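Local atomic coordinates of putative acyl-CoA dehydrogenase (Burkholderia xenovorans, PDB entry 5JSC), a protein that belongs to the acyl-CoA dehydrogenase family of flavoproteins and binds flavin-adenine dinucleotide in a four-chain assembly. Residues 22-26 / 315-320; 116-120 / 131-135; 157-161 / 172-176. All coordinates share one frame. Residue numbers count along the deposited sequence, not the author numbering.

Contact 1 (22-26 / 315-320); sequences AWPFF and ALLVYR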
loop_
_atom_site.group_PDB
_atom_site.type_symbol
_atom_site.label_atom_id
_atom_site.label_comp_id
_atom_site.label_asym_id
_atom_site.label_seq_id
_atom_site.Cartn_x
_atom_site.Cartn_y
_atom_site.Cartn_z
ATOM N N ALA C 22 17.493 23.149 10.820
ATOM C CA ALA C 22 17.949 24.213 9.931
ATOM C C ALA C 22 16.863 24.731 8.992
ATOM O O ALA C 22 17.077 25.768 8.347
ATOM C CB ALA C 22 19.146 23.733 9.105
ATOM N N TRP C 23 15.719 24.049 8.888
ATOM C CA TRP C 23 14.672 24.495 7.981
ATOM C C TRP C 23 14.217 25.904 8.344
ATOM O O TRP C 23 14.135 26.245 9.534
ATOM C CB TRP C 23 13.451 23.572 8.028
ATOM C CG TRP C 23 13.704 22.175 7.595
ATOM C CD1 TRP C 23 14.756 21.712 6.861
ATOM C CD2 TRP C 23 12.874 21.047 7.875
ATOM N NE1 TRP C 23 14.629 20.353 6.665
ATOM C CE2 TRP C 23 13.484 19.921 7.288
ATOM C CE3 TRP C 23 11.684 20.877 8.591
ATOM C CZ2 TRP C 23 12.936 18.637 7.377
ATOM C CZ3 TRP C 23 11.137 19.605 8.680
ATOM C CH2 TRP C 23 11.765 18.501 8.081
ATOM N N PRO C 24 13.865 26.726 7.353
ATOM C CA PRO C 24 13.429 28.103 7.636
ATOM C C PRO C 24 12.038 28.193 8.239
ATOM O O PRO C 24 11.565 29.304 8.510
ATOM C CB PRO C 24 13.502 28.782 6.257
ATOM C CG PRO C 24 13.382 27.664 5.276
ATOM C CD PRO C 24 14.030 26.467 5.913
ATOM N N PHE C 25 11.367 27.061 8.455
ATOM C CA PHE C 25 10.211 27.045 9.339
ATOM C C PHE C 25 10.579 27.426 10.766
ATOM O O PHE C 25 9.697 27.832 11.527
ATOM C CB PHE C 25 9.565 25.655 9.379
ATOM C CG PHE C 25 8.846 25.254 8.124
ATOM C CD1 PHE C 25 7.912 26.086 7.537
ATOM C CD2 PHE C 25 9.077 24.009 7.555
ATOM C CE1 PHE C 25 7.225 25.694 6.396
ATOM C CE2 PHE C 25 8.400 23.614 6.409
ATOM C CZ PHE C 25 7.477 24.458 5.827
ATOM N N PHE C 26 11.849 27.271 11.156
ATOM C CA PHE C 26 12.273 27.466 12.534
ATOM C C PHE C 26 13.010 28.783 12.705
ATOM O O PHE C 26 13.671 29.276 11.786
ATOM C CB PHE C 26 13.194 26.338 13.002
ATOM C CG PHE C 26 12.520 25.009 13.084
ATOM C CD1 PHE C 26 11.544 24.782 14.043
ATOM C CD2 PHE C 26 12.864 23.982 12.210
ATOM C CE1 PHE C 26 10.917 23.547 14.130
ATOM C CE2 PHE C 26 12.230 22.741 12.285
ATOM C CZ PHE C 26 11.259 22.524 13.248
ATOM N N ALA C 315 7.721 15.081 9.259
ATOM C CA ALA C 315 8.289 16.255 9.909
ATOM C C ALA C 315 7.974 17.528 9.133
ATOM O O ALA C 315 7.638 18.559 9.733
ATOM C CB ALA C 315 9.799 16.081 10.072
ATOM N N LEU C 316 8.088 17.482 7.803
ATOM C CA LEU C 316 7.754 18.648 6.990
ATOM C C LEU C 316 6.292 19.039 7.163
ATOM O O LEU C 316 5.975 20.229 7.296
ATOM C CB LEU C 316 8.083 18.373 5.522
ATOM C CG LEU C 316 9.597 18.405 5.223
ATOM C CD1 LEU C 316 9.939 17.656 3.921
ATOM C CD2 LEU C 316 10.102 19.857 5.164
ATOM N N LEU C 317 5.382 18.051 7.184
ATOM C CA LEU C 317 3.968 18.367 7.400
ATOM C C LEU C 317 3.712 18.924 8.797
ATOM O O LEU C 317 2.906 19.854 8.955
ATOM C CB LEU C 317 3.111 17.129 7.157
ATOM C CG LEU C 317 3.005 16.681 5.704
ATOM C CD1 LEU C 317 2.425 15.271 5.673
ATOM C CD2 LEU C 317 2.120 17.621 4.914
ATOM N N VAL C 318 4.364 18.359 9.823
ATOM C CA VAL C 318 4.202 18.862 11.188
ATOM C C VAL C 318 4.599 20.325 11.261
ATOM O O VAL C 318 3.838 21.173 11.748
ATOM C CB VAL C 318 5.036 18.026 12.178
ATOM C CG1 VAL C 318 5.111 18.725 13.541
ATOM C CG2 VAL C 318 4.456 16.632 12.322
ATOM N N TYR C 319 5.800 20.646 10.783
ATOM C CA TYR C 319 6.306 21.992 11.005
ATOM C C TYR C 319 5.812 22.981 9.960
ATOM O O TYR C 319 5.782 24.179 10.249
ATOM C CB TYR C 319 7.836 21.939 11.145
ATOM C CG TYR C 319 8.125 21.230 12.454
ATOM C CD1 TYR C 319 7.881 21.867 13.670
ATOM C CD2 TYR C 319 8.543 19.897 12.488
ATOM C CE1 TYR C 319 8.080 21.215 14.882
ATOM C CE2 TYR C 319 8.738 19.240 13.697
ATOM C CZ TYR C 319 8.504 19.904 14.896
ATOM O OH TYR C 319 8.679 19.274 16.105
ATOM N N ARG C 320 5.326 22.520 8.802
ATOM C CA ARG C 320 4.543 23.411 7.950
ATOM C C ARG C 320 3.293 23.872 8.682
ATOM O O ARG C 320 2.987 25.066 8.719
ATOM C CB ARG C 320 4.172 22.718 6.630
ATOM C CG ARG C 320 3.394 23.596 5.633
ATOM C CD ARG C 320 1.876 23.630 5.892
ATOM N NE ARG C 320 1.257 22.314 5.718
ATOM C CZ ARG C 320 0.736 21.884 4.572
ATOM N NH1 ARG C 320 0.736 22.660 3.497
ATOM N NH2 ARG C 320 0.208 20.668 4.499
#
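Residues 22-26 carry the N-terminal chain toward helix 28-44 and fold into a type I beta turn from W23 to F26, closed by F26 N to W23 O at 3.0 Å. The turn lies against one side of helix 298-325, whose 315-320 part is held by Y319 N to A315 O at 3.0 Å and R320 N to L316 O at 2.8 Å. The backbones come closest at F25 and Y319, with CA atoms 6.6 Å apart. Three aromatic side chains of the turn fill this gap. The W23 indole reaches A315 with its edge, CH2 to A315 CB 3.7 Å, while L316 CD2 sits over the six-membered ring in a CH-pi contact, 3.6 Å from the centroid. F25 lies against the helix backbone: R320 CA stands 4.0 Å from the F25 ring centroid, a second CH-pi contact, and Y319 O is over the same ring, 3.9 Å from F25 CG. F26 meets Y319 obliquely, with centroids 4.8 Å apart and planes at 54°; F26 CZ approaches Y319 CD1 to 3.5 Å. The polar ends turn elsewhere. Y319 OH bonds to E96 on helix 88-101, and the R320 guanidinium forms a salt bridge with D312 of the second subunit, whose own F25 packs edge-to-face on this F25. With no hydrogen bond between the segments, the N-terminal turn is held to this helix of the mainly helical C-terminal domain by aromatic and aliphatic packing, and the same aromatic cluster extends into the subunit interface.

Contact 2 (116-120 / 131-135); sequences SGAIS and YLPRV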
loop_
_atom_site.group_PDB
_atom_site.type_symbol
_atom_site.label_atom_id
_atom_site.label_comp_id
_atom_site.label_asym_id
_atom_site.label_seq_id
_atom_site.Cartn_x
_atom_site.Cartn_y
_atom_site.Cartn_z
ATOM N N SER C 116 -5.598 22.597 29.254
ATOM C CA SER C 116 -5.780 24.006 29.572
ATOM C C SER C 116 -6.081 24.868 28.357
ATOM O O SER C 116 -6.388 26.051 28.528
ATOM C CB SER C 116 -4.536 24.568 30.280
ATOM O OG SER C 116 -3.415 24.622 29.404
ATOM N N GLY C 117 -5.998 24.319 27.144
ATOM C CA GLY C 117 -6.092 25.154 25.957
ATOM C C GLY C 117 -7.406 25.906 25.850
ATOM O O GLY C 117 -7.441 27.048 25.387
ATOM N N ALA C 118 -8.512 25.272 26.259
ATOM C CA ALA C 118 -9.793 25.962 26.178
ATOM C C ALA C 118 -9.831 27.160 27.120
ATOM O O ALA C 118 -10.561 28.124 26.859
ATOM C CB ALA C 118 -10.941 24.991 26.473
ATOM N N ILE C 119 -9.041 27.124 28.197
ATOM C CA ILE C 119 -8.963 28.262 29.111
ATOM C C ILE C 119 -8.098 29.363 28.511
ATOM O O ILE C 119 -8.439 30.549 28.582
ATOM C CB ILE C 119 -8.443 27.810 30.493
ATOM C CG1 ILE C 119 -9.323 26.690 31.064
ATOM C CG2 ILE C 119 -8.374 28.984 31.476
ATOM C CD1 ILE C 119 -8.799 26.093 32.365
ATOM N N SER C 120 -6.961 28.998 27.905
ATOM C CA SER C 120 -6.169 29.989 27.178
ATOM C C SER C 120 -7.003 30.680 26.109
ATOM O O SER C 120 -6.902 31.899 25.920
ATOM C CB SER C 120 -4.941 29.335 26.534
ATOM O OG SER C 120 -3.964 28.980 27.496
ATOM N N TYR C 131 -6.412 29.293 36.950
ATOM C CA TYR C 131 -5.969 27.988 36.463
ATOM C C TYR C 131 -4.650 28.012 35.714
ATOM O O TYR C 131 -3.839 27.103 35.899
ATOM C CB TYR C 131 -7.052 27.356 35.566
ATOM C CG TYR C 131 -8.286 27.035 36.370
ATOM C CD1 TYR C 131 -8.338 25.899 37.167
ATOM C CD2 TYR C 131 -9.382 27.891 36.375
ATOM C CE1 TYR C 131 -9.454 25.615 37.936
ATOM C CE2 TYR C 131 -10.502 27.615 37.137
ATOM C CZ TYR C 131 -10.531 26.476 37.917
ATOM O OH TYR C 131 -11.641 26.191 38.673
ATOM N N LEU C 132 -4.397 29.020 34.878
ATOM C CA LEU C 132 -3.261 28.896 33.970
ATOM C C LEU C 132 -1.897 28.976 34.655
ATOM O O LEU C 132 -0.987 28.242 34.249
ATOM C CB LEU C 132 -3.352 29.937 32.857
ATOM C CG LEU C 132 -4.534 29.694 31.916
ATOM C CD1 LEU C 132 -4.515 30.726 30.787
ATOM C CD2 LEU C 132 -4.550 28.258 31.326
ATOM N N PRO C 133 -1.685 29.824 35.673
ATOM C CA PRO C 133 -0.354 29.832 36.299
ATOM C C PRO C 133 0.020 28.498 36.915
ATOM O O PRO C 133 1.192 28.105 36.858
ATOM C CB PRO C 133 -0.471 30.941 37.354
ATOM C CG PRO C 133 -1.489 31.851 36.795
ATOM C CD PRO C 133 -2.508 30.940 36.178
ATOM N N ARG C 134 -0.950 27.791 37.506
ATOM C CA ARG C 134 -0.668 26.494 38.112
ATOM C C ARG C 134 -0.469 25.413 37.056
ATOM O O ARG C 134 0.327 24.491 37.260
ATOM C CB ARG C 134 -1.796 26.097 39.063
ATOM N N VAL C 135 -1.182 25.497 35.934
ATOM C CA VAL C 135 -0.888 24.603 34.812
ATOM C C VAL C 135 0.544 24.827 34.344
ATOM O O VAL C 135 1.319 23.878 34.151
ATOM C CB VAL C 135 -1.892 24.824 33.664
ATOM C CG1 VAL C 135 -1.420 24.108 32.384
ATOM C CG2 VAL C 135 -3.294 24.334 34.059
#
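Y131 opens the second segment with its CB 3.9 Å from I119 CD1, but the ring leads away from helix 103-122: its OH bonds to D208 and Q242, and F186 of the beta domain meets it edge-to-face. L132 follows as the most heavily covered residue of the contact. Its branched end lies among three residues of the first helix, CD2 being 3.8 Å from S116 CB and 3.9 Å from I119 CG2, and CD1 3.8 Å from S120 OG. The two helices, 103-122 and 125-136, follow one another in the N-terminal helical domain of the acyl-CoA dehydrogenase fold and form a helical hairpin that is splayed rather than strictly antiparallel: the axes of the short segments run at 135° and approach to 10.4 Å. I119 also touches F186 and V188 of strand 186-192, so the hairpin packs on the middle beta domain. One turn after Y131, V135 comes back to the interface and places CG1 3.6 Å from S116 OG. That hydroxyl is hydrogen-bonded to Q112 O within its own helix, and S120 OG pairs with the backbone N of G75.

Contact 3 (157-161 / 172-176); sequences AMTLS and DGDKT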
loop_
_atom_site.group_PDB
_atom_site.type_symbol
_atom_site.label_atom_id
_atom_site.label_comp_id
_atom_site.label_asym_id
_atom_site.label_seq_id
_atom_site.Cartn_x
_atom_site.Cartn_y
_atom_site.Cartn_z
ATOM N N ALA C 157 -23.197 15.210 18.857
ATOM C CA ALA C 157 -24.326 14.496 19.434
ATOM C C ALA C 157 -24.077 14.044 20.872
ATOM O O ALA C 157 -24.757 13.128 21.346
ATOM C CB ALA C 157 -24.683 13.293 18.559
ATOM N N MET C 158 -23.126 14.661 21.575
ATOM C CA MET C 158 -22.867 14.284 22.961
ATOM C C MET C 158 -24.137 14.415 23.796
ATOM O O MET C 158 -25.025 15.216 23.489
ATOM C CB MET C 158 -21.755 15.153 23.554
ATOM C CG MET C 158 -22.175 16.597 23.794
ATOM S SD MET C 158 -20.891 17.545 24.635
ATOM C CE MET C 158 -19.656 17.597 23.344
ATOM N N THR C 159 -24.219 13.621 24.871
ATOM C CA THR C 159 -25.422 13.591 25.696
ATOM C C THR C 159 -25.216 13.965 27.157
ATOM O O THR C 159 -26.208 14.032 27.894
ATOM C CB THR C 159 -26.090 12.209 25.640
ATOM O OG1 THR C 159 -25.215 11.219 26.194
ATOM C CG2 THR C 159 -26.431 11.848 24.212
ATOM N N LEU C 160 -23.984 14.215 27.610
ATOM C CA LEU C 160 -23.829 14.754 28.958
ATOM C C LEU C 160 -24.618 16.053 29.054
ATOM O O LEU C 160 -24.435 16.957 28.234
ATOM C CB LEU C 160 -22.354 14.993 29.292
ATOM C CG LEU C 160 -22.142 15.676 30.649
ATOM C CD1 LEU C 160 -22.309 14.681 31.755
ATOM C CD2 LEU C 160 -20.775 16.321 30.747
ATOM N N SER C 161 -25.535 16.127 30.009
ATOM C CA SER C 161 -26.437 17.266 30.102
ATOM C C SER C 161 -25.977 18.264 31.160
ATOM O O SER C 161 -25.407 17.899 32.190
ATOM C CB SER C 161 -27.864 16.809 30.418
ATOM O OG SER C 161 -27.914 16.097 31.642
ATOM N N ASP C 172 -25.158 15.831 34.431
ATOM C CA ASP C 172 -25.537 14.428 34.546
ATOM C C ASP C 172 -25.107 13.662 33.306
ATOM O O ASP C 172 -25.462 14.043 32.185
ATOM C CB ASP C 172 -27.049 14.278 34.726
ATOM C CG ASP C 172 -27.519 14.759 36.073
ATOM O OD1 ASP C 172 -27.370 13.999 37.055
ATOM O OD2 ASP C 172 -28.035 15.894 36.148
ATOM N N GLY C 173 -24.377 12.573 33.510
ATOM C CA GLY C 173 -23.974 11.685 32.438
ATOM C C GLY C 173 -22.514 11.312 32.588
ATOM O O GLY C 173 -21.920 11.487 33.652
ATOM N N ASP C 174 -21.925 10.813 31.504
ATOM C CA ASP C 174 -20.591 10.228 31.565
ATOM C C ASP C 174 -19.681 10.806 30.494
ATOM O O ASP C 174 -20.120 11.098 29.379
ATOM C CB ASP C 174 -20.640 8.697 31.405
ATOM C CG ASP C 174 -21.046 7.981 32.692
ATOM O OD1 ASP C 174 -21.942 8.467 33.395
ATOM O OD2 ASP C 174 -20.460 6.930 33.005
ATOM N N LYS C 175 -18.405 10.961 30.844
ATOM C CA LYS C 175 -17.321 11.155 29.891
ATOM C C LYS C 175 -16.384 9.972 30.045
ATOM O O LYS C 175 -16.302 9.386 31.125
ATOM C CB LYS C 175 -16.549 12.466 30.146
ATOM C CG LYS C 175 -17.376 13.733 29.961
ATOM C CD LYS C 175 -17.891 13.843 28.535
ATOM C CE LYS C 175 -18.395 15.242 28.261
ATOM N NZ LYS C 175 -19.014 15.376 26.901
ATOM N N THR C 176 -15.678 9.596 28.983
ATOM C CA THR C 176 -14.760 8.481 29.154
ATOM C C THR C 176 -13.551 8.627 28.233
ATOM O O THR C 176 -13.477 9.530 27.392
ATOM C CB THR C 176 -15.480 7.132 28.962
ATOM O OG1 THR C 176 -14.686 6.103 29.557
ATOM C CG2 THR C 176 -15.720 6.815 27.473
HETATM O O HOH W 1 -23.043 10.869 28.551
HETATM O O HOH W 2 -26.737 11.975 29.807
HETATM O O HOH W 3 -28.237 17.512 34.066
#
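S161 and D172 form an antiparallel hydrogen-bonded pair where strand 161-165 meets strand 168-179, and both backbone donors are satisfied: S161 N gives to D172 O at 3.0 Å and D172 N to S161 O at 3.1 Å. Their side chains share one face of this ladder, and water 3 joins them, 2.8 Å from S161 OG and 2.6 Å from D172 OD2; D172 OD1 accepts from G235 N. Next to the pair, L160 and G173 come closest, with CA atoms 4.6 Å apart. Water 2 donates to T159 O at 2.9 Å and, weakly, to D172 O at 3.4 Å, while water 1 accepts from D174 N at 3.2 Å and is hydrogen-bonded to T159 OG1 at 3.2 Å. The L160 side chain packs against the 172-174 backbone and the K175 side chain, with CD1 3.2 Å from D172 O and CD2 3.6 Å from K175 CE. A side chain on G173 would run into L160 CD1, and its backbone angles call for glycine at this corner of the strand. D174 OD2 forms a salt bridge with R230, and OD1 bonds to H232. M158 O accepts from R192 NH2, and the backbones of L160 and K175 bond to R192 and L231. K175 reaches back past L160, NZ 3.7 Å from M158 SD, yet its charge is met by E148 in a salt bridge and by the carbonyls of F190 and L146. E148 also accepts from T159 N and L160 N. The E148 carboxylate thus ties the 157-161 loop and the K175 ammonium together in the middle beta domain.

Overall arrangement
The three contacts sample the three parts of the acyl-CoA dehydrogenase fold. Along the chain, contacts 2 and 3 follow each other in the N-terminal helical and middle beta domains, and both fall between the two segments of contact 1, which brings the N-terminal turn to the C-terminal helices. Contacts 2 and 3 are neighbours, centres 23 Å apart and nearest atoms about 12 Å, with strand 186-192 touching both. Contact 1 lies across the chain's centre from contact 3, 38 Å between centres, and 27 Å from contact 2. Bound FAD is about 6 Å from the K175 side chain and about 12 Å from that of S116, whereas contact 1 lies at a subunit interface.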